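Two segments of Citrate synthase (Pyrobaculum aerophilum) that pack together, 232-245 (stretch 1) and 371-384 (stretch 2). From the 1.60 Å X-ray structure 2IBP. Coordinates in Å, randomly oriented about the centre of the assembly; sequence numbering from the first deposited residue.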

ATOM      1  N   ASP A 232      -0.171  -8.599   6.989  1.00  8.46           N
ATOM      2  CA  ASP A 232      -0.459  -8.212   8.349  1.00  8.95           C
ATOM      3  C   ASP A 232      -1.019  -6.818   8.508  1.00  9.64           C
ATOM      4  O   ASP A 232      -0.853  -5.957   7.645  1.00  7.27           O
ATOM      5  CB  ASP A 232       0.779  -8.380   9.203  1.00  9.18           C
ATOM      6  CG  ASP A 232       1.853  -7.393   8.843  1.00 13.71           C
ATOM      7  OD1 ASP A 232       2.550  -7.592   7.810  1.00 11.94           O
ATOM      8  OD2 ASP A 232       2.004  -6.432   9.613  1.00 12.13           O
ATOM      9  N   LEU A 233      -1.646  -6.584   9.661  1.00  7.85           N
ATOM     10  CA  LEU A 233      -2.266  -5.298   9.953  1.00  7.20           C
ATOM     11  C   LEU A 233      -1.313  -4.131   9.947  1.00  6.35           C
ATOM     12  O   LEU A 233      -1.679  -3.025   9.516  1.00  8.81           O
ATOM     13  CB  LEU A 233      -3.015  -5.366  11.279  1.00  9.66           C
ATOM     14  CG  LEU A 233      -4.341  -6.108  11.199  1.00 17.01           C
ATOM     15  CD1 LEU A 233      -4.772  -6.654  12.571  1.00 14.64           C
ATOM     16  CD2 LEU A 233      -5.401  -5.215  10.591  1.00 19.36           C
ATOM     17  N   TYR A 234      -0.100  -4.332  10.455  1.00  8.42           N
ATOM     18  CA  TYR A 234       0.870  -3.257  10.441  1.00  6.01           C
ATOM     19  C   TYR A 234       1.204  -2.899   8.994  1.00  8.08           C
ATOM     20  O   TYR A 234       1.261  -1.731   8.636  1.00  9.19           O
ATOM     21  CB  TYR A 234       2.122  -3.651  11.194  1.00  7.08           C
ATOM     22  CG  TYR A 234       1.999  -3.649  12.705  1.00  8.01           C
ATOM     23  CD1 TYR A 234       2.449  -2.563  13.441  1.00  8.99           C
ATOM     24  CD2 TYR A 234       1.544  -4.760  13.391  1.00 10.13           C
ATOM     25  CE1 TYR A 234       2.426  -2.561  14.819  1.00 11.45           C
ATOM     26  CE2 TYR A 234       1.480  -4.755  14.787  1.00 10.98           C
ATOM     27  CZ  TYR A 234       1.939  -3.658  15.489  1.00 12.41           C
ATOM     28  OH  TYR A 234       1.926  -3.625  16.881  1.00 13.78           O
ATOM     29  N   SER A 235       1.473  -3.899   8.173  1.00  8.98           N
ATOM     30  CA  SER A 235       1.797  -3.642   6.770  1.00  7.98           C
ATOM     31  C   SER A 235       0.642  -2.951   6.040  1.00  5.82           C
ATOM     32  O   SER A 235       0.848  -2.046   5.221  1.00  7.76           O
ATOM     33  CB  SER A 235       2.183  -4.949   6.081  1.00  9.04           C
ATOM     34  OG  SER A 235       3.396  -5.404   6.653  1.00  9.88           O
ATOM     35  N   SER A 236      -0.587  -3.339   6.368  1.00  6.81           N
ATOM     36  CA  SER A 236      -1.759  -2.707   5.763  1.00  7.53           C
ATOM     37  C   SER A 236      -1.831  -1.215   6.144  1.00  9.50           C
ATOM     38  O   SER A 236      -2.123  -0.348   5.311  1.00  8.23           O
ATOM     39  CB  SER A 236      -3.017  -3.441   6.179  1.00  8.44           C
ATOM     40  OG  SER A 236      -2.986  -4.783   5.690  1.00  9.41           O
ATOM     41  N   VAL A 237      -1.536  -0.921   7.402  1.00  7.07           N
ATOM     42  CA  VAL A 237      -1.527   0.460   7.859  1.00  7.07           C
ATOM     43  C   VAL A 237      -0.372   1.238   7.219  1.00  6.96           C
ATOM     44  O   VAL A 237      -0.564   2.380   6.783  1.00  7.61           O
ATOM     45  CB  VAL A 237      -1.535   0.567   9.395  1.00  6.82           C
ATOM     46  CG1 VAL A 237      -1.254   2.009   9.840  1.00  8.82           C
ATOM     47  CG2 VAL A 237      -2.871   0.098   9.918  1.00  8.19           C
ATOM     48  N   ALA A 238       0.792   0.608   7.089  1.00  7.41           N
ATOM     49  CA  ALA A 238       1.932   1.264   6.447  1.00  8.25           C
ATOM     50  C   ALA A 238       1.545   1.655   5.010  1.00  7.23           C
ATOM     51  O   ALA A 238       1.842   2.766   4.567  1.00  6.73           O
ATOM     52  CB  ALA A 238       3.160   0.360   6.460  1.00  8.07           C
ATOM     53  N   ALA A 239       0.834   0.765   4.309  1.00  5.46           N
ATOM     54  CA  ALA A 239       0.361   1.043   2.953  1.00  8.32           C
ATOM     55  C   ALA A 239      -0.661   2.180   2.933  1.00  8.36           C
ATOM     56  O   ALA A 239      -0.627   3.018   2.062  1.00  6.55           O
ATOM     57  CB  ALA A 239      -0.229  -0.216   2.301  1.00  7.81           C
ATOM     58  N   ALA A 240      -1.585   2.187   3.892  1.00  5.80           N
ATOM     59  CA  ALA A 240      -2.558   3.274   4.007  1.00  5.59           C
ATOM     60  C   ALA A 240      -1.841   4.623   4.157  1.00  5.03           C
ATOM     61  O   ALA A 240      -2.198   5.607   3.507  1.00  6.49           O
ATOM     62  CB  ALA A 240      -3.458   3.033   5.196  1.00  5.72           C
ATOM     63  N   ILE A 241      -0.809   4.643   4.999  1.00  5.95           N
ATOM     64  CA  ILE A 241       0.027   5.839   5.211  1.00  4.46           C
ATOM     65  C   ILE A 241       0.717   6.252   3.922  1.00  5.39           C
ATOM     66  O   ILE A 241       0.794   7.431   3.602  1.00  7.97           O
ATOM     67  CB  ILE A 241       1.027   5.590   6.339  1.00  7.29           C
ATOM     68  CG1 ILE A 241       0.269   5.436   7.661  1.00  7.18           C
ATOM     69  CG2 ILE A 241       2.067   6.713   6.433  1.00  8.48           C
ATOM     70  CD1 ILE A 241       1.120   4.893   8.806  1.00  9.15           C
ATOM     71  N   ALA A 242       1.242   5.271   3.199  1.00  6.79           N
ATOM     72  CA  ALA A 242       1.886   5.540   1.907  1.00  5.70           C
ATOM     73  C   ALA A 242       0.917   6.273   0.990  1.00  7.69           C
ATOM     74  O   ALA A 242       1.271   7.240   0.313  1.00  7.73           O
ATOM     75  CB  ALA A 242       2.335   4.232   1.282  1.00  6.40           C
ATOM     76  N   ALA A 243      -0.328   5.837   0.964  1.00  6.99           N
ATOM     77  CA  ALA A 243      -1.310   6.490   0.103  1.00  6.10           C
ATOM     78  C   ALA A 243      -1.658   7.870   0.644  1.00  6.06           C
ATOM     79  O   ALA A 243      -1.799   8.838  -0.109  1.00  9.03           O
ATOM     80  CB  ALA A 243      -2.578   5.630  -0.012  1.00  7.62           C
ATOM     81  N   LEU A 244      -1.845   7.942   1.956  1.00  6.87           N
ATOM     82  CA  LEU A 244      -2.242   9.181   2.610  1.00  8.39           C
ATOM     83  C   LEU A 244      -1.254  10.320   2.347  1.00  7.25           C
ATOM     84  O   LEU A 244      -1.622  11.485   2.331  1.00 10.03           O
ATOM     85  CB  LEU A 244      -2.358   8.934   4.110  1.00  9.61           C
ATOM     86  CG  LEU A 244      -2.723  10.158   4.929  1.00  8.74           C
ATOM     87  CD1 LEU A 244      -4.064  10.667   4.487  1.00 13.19           C
ATOM     88  CD2 LEU A 244      -2.755   9.806   6.403  1.00  9.69           C
ATOM     89  N   LYS A 245       0.008   9.965   2.167  1.00  8.62           N
ATOM     90  CA  LYS A 245       1.089  10.911   1.964  1.00 12.27           C
ATOM     91  C   LYS A 245       0.952  11.719   0.670  1.00  8.97           C
ATOM     92  O   LYS A 245       1.529  12.807   0.556  1.00 13.00           O
ATOM     93  CB  LYS A 245       2.371  10.077   1.889  1.00 19.68           C
ATOM     94  CG  LYS A 245       3.654  10.797   1.864  1.00 26.70           C
ATOM     95  CD  LYS A 245       4.762   9.755   1.906  1.00 18.14           C
ATOM     96  CE  LYS A 245       6.079  10.384   1.648  1.00 25.09           C
ATOM     97  NZ  LYS A 245       6.070  11.011   0.310  1.00 19.38           N
ATOM     98  N   ARG A 371      -7.295   8.520  11.772  1.00  6.06           N
ATOM     99  CA  ARG A 371      -7.841   7.566  10.827  1.00  5.93           C
ATOM    100  C   ARG A 371      -7.380   6.129  10.985  1.00  5.86           C
ATOM    101  O   ARG A 371      -8.030   5.220  10.491  1.00  6.20           O
ATOM    102  CB  ARG A 371      -7.543   8.044   9.411  1.00  6.33           C
ATOM    103  CG  ARG A 371      -8.120   7.193   8.303  1.00  8.40           C
ATOM    104  CD  ARG A 371      -9.638   7.055   8.349  1.00  7.41           C
ATOM    105  NE  ARG A 371     -10.285   8.371   8.473  1.00  7.35           N
ATOM    106  CZ  ARG A 371     -10.639   9.138   7.444  1.00  8.03           C
ATOM    107  NH1 ARG A 371     -10.579   8.687   6.197  1.00  9.54           N
ATOM    108  NH2 ARG A 371     -11.132  10.345   7.652  1.00  9.24           N
ATOM    109  N   VAL A 372      -6.302   5.925  11.728  1.00  4.57           N
ATOM    110  CA  VAL A 372      -5.786   4.574  11.904  1.00  6.07           C
ATOM    111  C   VAL A 372      -6.873   3.646  12.446  1.00  4.91           C
ATOM    112  O   VAL A 372      -6.960   2.478  12.044  1.00  6.30           O
ATOM    113  CB  VAL A 372      -4.530   4.544  12.770  1.00  6.34           C
ATOM    114  CG1 VAL A 372      -4.790   5.171  14.116  1.00  6.59           C
ATOM    115  CG2 VAL A 372      -3.996   3.104  12.874  1.00  7.33           C
ATOM    116  N   VAL A 373      -7.761   4.159  13.296  1.00  5.46           N
ATOM    117  CA  VAL A 373      -8.808   3.282  13.798  1.00  5.53           C
ATOM    118  C   VAL A 373      -9.771   2.860  12.687  1.00  7.06           C
ATOM    119  O   VAL A 373     -10.194   1.716  12.635  1.00  7.89           O
ATOM    120  CB  VAL A 373      -9.556   3.835  15.024  1.00  8.31           C
ATOM    121  CG1 VAL A 373     -10.397   5.062  14.690  1.00  7.36           C
ATOM    122  CG2 VAL A 373     -10.427   2.718  15.626  1.00  9.29           C
ATOM    123  N   GLY A 374     -10.109   3.783  11.792  1.00  4.82           N
ATOM    124  CA  GLY A 374     -10.944   3.447  10.654  1.00  4.96           C
ATOM    125  C   GLY A 374     -10.241   2.416   9.782  1.00  6.52           C
ATOM    126  O   GLY A 374     -10.833   1.431   9.371  1.00  9.18           O
ATOM    127  N   TRP A 375      -8.954   2.620   9.522  1.00  4.99           N
ATOM    128  CA  TRP A 375      -8.220   1.697   8.676  1.00  4.75           C
ATOM    129  C   TRP A 375      -8.268   0.288   9.231  1.00  6.80           C
ATOM    130  O   TRP A 375      -8.617  -0.645   8.504  1.00  8.46           O
ATOM    131  CB  TRP A 375      -6.768   2.116   8.505  1.00  6.75           C
ATOM    132  CG  TRP A 375      -6.565   3.381   7.757  1.00  3.58           C
ATOM    133  CD1 TRP A 375      -7.308   3.856   6.744  1.00  5.91           C
ATOM    134  CD2 TRP A 375      -5.415   4.237   7.852  1.00  5.88           C
ATOM    135  NE1 TRP A 375      -6.756   5.022   6.257  1.00  6.59           N
ATOM    136  CE2 TRP A 375      -5.594   5.274   6.928  1.00  4.64           C
ATOM    137  CE3 TRP A 375      -4.275   4.245   8.661  1.00  8.43           C
ATOM    138  CZ2 TRP A 375      -4.680   6.311   6.787  1.00  5.83           C
ATOM    139  CZ3 TRP A 375      -3.377   5.297   8.537  1.00  7.40           C
ATOM    140  CH2 TRP A 375      -3.593   6.314   7.611  1.00  6.81           C
ATOM    141  N   VAL A 376      -7.900   0.131  10.500  1.00  6.03           N
ATOM    142  CA  VAL A 376      -7.877  -1.212  11.101  1.00  5.51           C
ATOM    143  C   VAL A 376      -9.291  -1.820  11.178  1.00  9.66           C
ATOM    144  O   VAL A 376      -9.479  -3.015  10.891  1.00  8.09           O
ATOM    145  CB  VAL A 376      -7.094  -1.287  12.420  1.00  7.94           C
ATOM    146  CG1 VAL A 376      -5.649  -0.876  12.184  1.00  7.94           C
ATOM    147  CG2 VAL A 376      -7.744  -0.407  13.502  1.00  8.74           C
ATOM    148  N   ALA A 377     -10.292  -1.008  11.500  1.00  4.66           N
ATOM    149  CA  ALA A 377     -11.678  -1.502  11.545  1.00  7.31           C
ATOM    150  C   ALA A 377     -12.088  -2.006  10.166  1.00  8.05           C
ATOM    151  O   ALA A 377     -12.770  -3.023  10.025  1.00  8.80           O
ATOM    152  CB  ALA A 377     -12.640  -0.405  12.005  1.00  6.14           C
ATOM    153  N   HIS A 378     -11.712  -1.251   9.134  1.00  6.71           N
ATOM    154  CA  HIS A 378     -12.064  -1.624   7.764  1.00  8.01           C
ATOM    155  C   HIS A 378     -11.397  -2.923   7.350  1.00  7.59           C
ATOM    156  O   HIS A 378     -12.032  -3.762   6.746  1.00  8.73           O
ATOM    157  CB  HIS A 378     -11.722  -0.520   6.781  1.00  8.95           C
ATOM    158  CG  HIS A 378     -12.798   0.502   6.626  1.00  7.60           C
ATOM    159  ND1 HIS A 378     -13.873   0.329   5.778  1.00  9.32           N
ATOM    160  CD2 HIS A 378     -12.940   1.739   7.161  1.00  9.08           C
ATOM    161  CE1 HIS A 378     -14.646   1.396   5.827  1.00 11.66           C
ATOM    162  NE2 HIS A 378     -14.112   2.260   6.672  1.00 10.65           N
ATOM    163  N   VAL A 379     -10.136  -3.094   7.734  1.00  5.94           N
ATOM    164  CA  VAL A 379      -9.413  -4.336   7.441  1.00  8.47           C
ATOM    165  C   VAL A 379     -10.098  -5.522   8.113  1.00  9.45           C
ATOM    166  O   VAL A 379     -10.412  -6.526   7.465  1.00  8.48           O
ATOM    167  CB  VAL A 379      -7.947  -4.275   7.859  1.00  7.47           C
ATOM    168  CG1 VAL A 379      -7.322  -5.687   7.852  1.00  8.89           C
ATOM    169  CG2 VAL A 379      -7.203  -3.322   6.918  1.00 11.39           C
ATOM    170  N   LEU A 380     -10.363  -5.393   9.409  1.00  8.77           N
ATOM    171  CA  LEU A 380     -11.005  -6.475  10.142  1.00  7.65           C
ATOM    172  C   LEU A 380     -12.363  -6.802   9.549  1.00  7.45           C
ATOM    173  O   LEU A 380     -12.735  -7.975   9.456  1.00 10.30           O
ATOM    174  CB  LEU A 380     -11.100  -6.150  11.623  1.00  7.89           C
ATOM    175  CG  LEU A 380      -9.730  -5.984  12.283  1.00 14.43           C
ATOM    176  CD1 LEU A 380      -9.876  -5.568  13.731  1.00 20.74           C
ATOM    177  CD2 LEU A 380      -8.866  -7.221  12.170  1.00 16.14           C
ATOM    178  N   GLU A 381     -13.098  -5.783   9.132  1.00  8.07           N
ATOM    179  CA  GLU A 381     -14.381  -6.004   8.501  1.00  7.74           C
ATOM    180  C   GLU A 381     -14.229  -6.800   7.205  1.00  9.09           C
ATOM    181  O   GLU A 381     -14.946  -7.763   6.969  1.00  9.84           O
ATOM    182  CB  GLU A 381     -15.077  -4.679   8.226  1.00 12.62           C
ATOM    183  CG  GLU A 381     -16.440  -4.828   7.616  1.00 13.70           C
ATOM    184  CD  GLU A 381     -17.134  -3.507   7.470  1.00 15.16           C
ATOM    185  OE1 GLU A 381     -16.642  -2.674   6.676  1.00 11.99           O
ATOM    186  OE2 GLU A 381     -18.179  -3.312   8.138  1.00 11.83           O
ATOM    187  N   TYR A 382     -13.258  -6.419   6.379  1.00  8.71           N
ATOM    188  CA  TYR A 382     -13.028  -7.112   5.119  1.00  9.82           C
ATOM    189  C   TYR A 382     -12.663  -8.567   5.370  1.00  9.02           C
ATOM    190  O   TYR A 382     -13.076  -9.454   4.625  1.00 10.91           O
ATOM    191  CB  TYR A 382     -11.929  -6.425   4.310  1.00  9.01           C
ATOM    192  CG  TYR A 382     -11.907  -6.883   2.882  1.00  6.99           C
ATOM    193  CD1 TYR A 382     -12.945  -6.539   2.030  1.00  7.88           C
ATOM    194  CD2 TYR A 382     -10.859  -7.652   2.381  1.00  8.97           C
ATOM    195  CE1 TYR A 382     -12.963  -6.968   0.722  1.00 13.23           C
ATOM    196  CE2 TYR A 382     -10.848  -8.063   1.050  1.00  9.87           C
ATOM    197  CZ  TYR A 382     -11.925  -7.734   0.237  1.00 10.17           C
ATOM    198  OH  TYR A 382     -11.976  -8.152  -1.072  1.00 10.53           O
ATOM    199  N   TRP A 383     -11.837  -8.789   6.385  1.00  8.64           N
ATOM    200  CA  TRP A 383     -11.411 -10.136   6.746  1.00  9.25           C
ATOM    201  C   TRP A 383     -12.540 -11.055   7.202  1.00 10.29           C
ATOM    202  O   TRP A 383     -12.323 -12.264   7.372  1.00 12.53           O
ATOM    203  CB  TRP A 383     -10.313 -10.108   7.794  1.00  7.36           C
ATOM    204  CG  TRP A 383      -8.964  -9.731   7.269  1.00  7.25           C
ATOM    205  CD1 TRP A 383      -8.576  -9.647   5.956  1.00 11.29           C
ATOM    206  CD2 TRP A 383      -7.760  -9.648   8.040  1.00  8.45           C
ATOM    207  NE1 TRP A 383      -7.234  -9.407   5.878  1.00  9.49           N
ATOM    208  CE2 TRP A 383      -6.696  -9.427   7.136  1.00  7.21           C
ATOM    209  CE3 TRP A 383      -7.481  -9.704   9.410  1.00 10.67           C
ATOM    210  CZ2 TRP A 383      -5.379  -9.276   7.557  1.00 11.50           C
ATOM    211  CZ3 TRP A 383      -6.172  -9.560   9.828  1.00 13.91           C
ATOM    212  CH2 TRP A 383      -5.133  -9.343   8.903  1.00 15.47           C
ATOM    213  N   GLU A 384     -13.723 -10.500   7.470  1.00 10.40           N
ATOM    214  CA  GLU A 384     -14.881 -11.354   7.763  1.00 11.99           C
ATOM    215  C   GLU A 384     -15.343 -12.096   6.504  1.00 15.52           C
ATOM    216  O   GLU A 384     -16.078 -13.073   6.584  1.00 14.34           O
ATOM    217  CB  GLU A 384     -16.038 -10.535   8.339  1.00 15.79           C
ATOM    218  CG  GLU A 384     -15.750 -10.056   9.740  1.00 14.06           C
ATOM    219  CD  GLU A 384     -15.618 -11.213  10.718  1.00 30.60           C
ATOM    220  OE1 GLU A 384     -16.623 -11.924  10.943  1.00 41.03           O
ATOM    221  OE2 GLU A 384     -14.515 -11.415  11.270  1.00 38.35           O
TER

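This is an apolar helix-on-helix contact, in which a tryptophan of one helix fits as a knob among four side chains of the other and no hydrogen bond crosses between them. The two helices, 233-244 and 371-382, run in roughly opposed directions, their N-to-C vectors 127° apart, and their axes come within 10.1 Å. Because the axes are strongly inclined rather than aligned, the backbones stay near each other over a short span, where the CA atoms of Val237 and Trp375 lie 6.9 Å apart and those of Leu233 and Val376 7.0 Å.

Trp375 loses more surface to the partner stretch than any other residue here. Its CA-to-CB bond points toward stretch 1, and with chi1 in the m well the indole lies among Val237, Ala240, Ile241 and Leu244, residues spaced so that they share one side of a helix. Ala240 suits the place over the ring face: its methyl carbon CB sits 3.5 Å from the centroid of the six-membered ring of Trp375, 14° off the normal, a CH-pi contact; with a side chain of one methyl, alanine allows its backbone to come close to the indole. At the ring edge, Leu244 CD2 meets Trp375 CH2 at 3.8 Å. Ile241 CG1 approaches Trp375 CZ3 at 3.8 Å and Val237 CG1 approaches Trp375 CE3 at 3.9 Å, both obliquely. The polar corner of the indole, NE1, is hydrogen-bonded elsewhere in the structure, so burying this ring leaves no donor unmet.

Val237 is branched at CB and spreads over several partners: Val237 CG2 lies 3.7 Å from Val376 CG1, and both methyls are near Val372, the closer being Val237 CG1 at 4.2 Å from Val372 CG2. One turn earlier, Leu233 anchors the other end of the contact. Its CA-to-CB bond points sideways, but the longer leucine side chain brings its end nearer, so that Leu233 CD2 touches Val379 CG1 at 3.4 Å, Leu233 CD1 lies 4.2 Å from Leu380 CD2, and Leu233 CG stands 4.0 Å from Trp383 CH2. Ser236 adds a small contact through carbon, its CB 4.3 Å from Val379 CG2.

Within each helix, i to i+4 backbone bonds, such as Ile241 N to Val237 O at 2.9 Å, satisfy main-chain groups that would be costly to bury among hydrocarbon. Asp232 caps the first helix, its OD2 accepting from Ser235 N at 3.0 Å; aspartate suits this position because its short carboxylate can reach a free amide of the first turn.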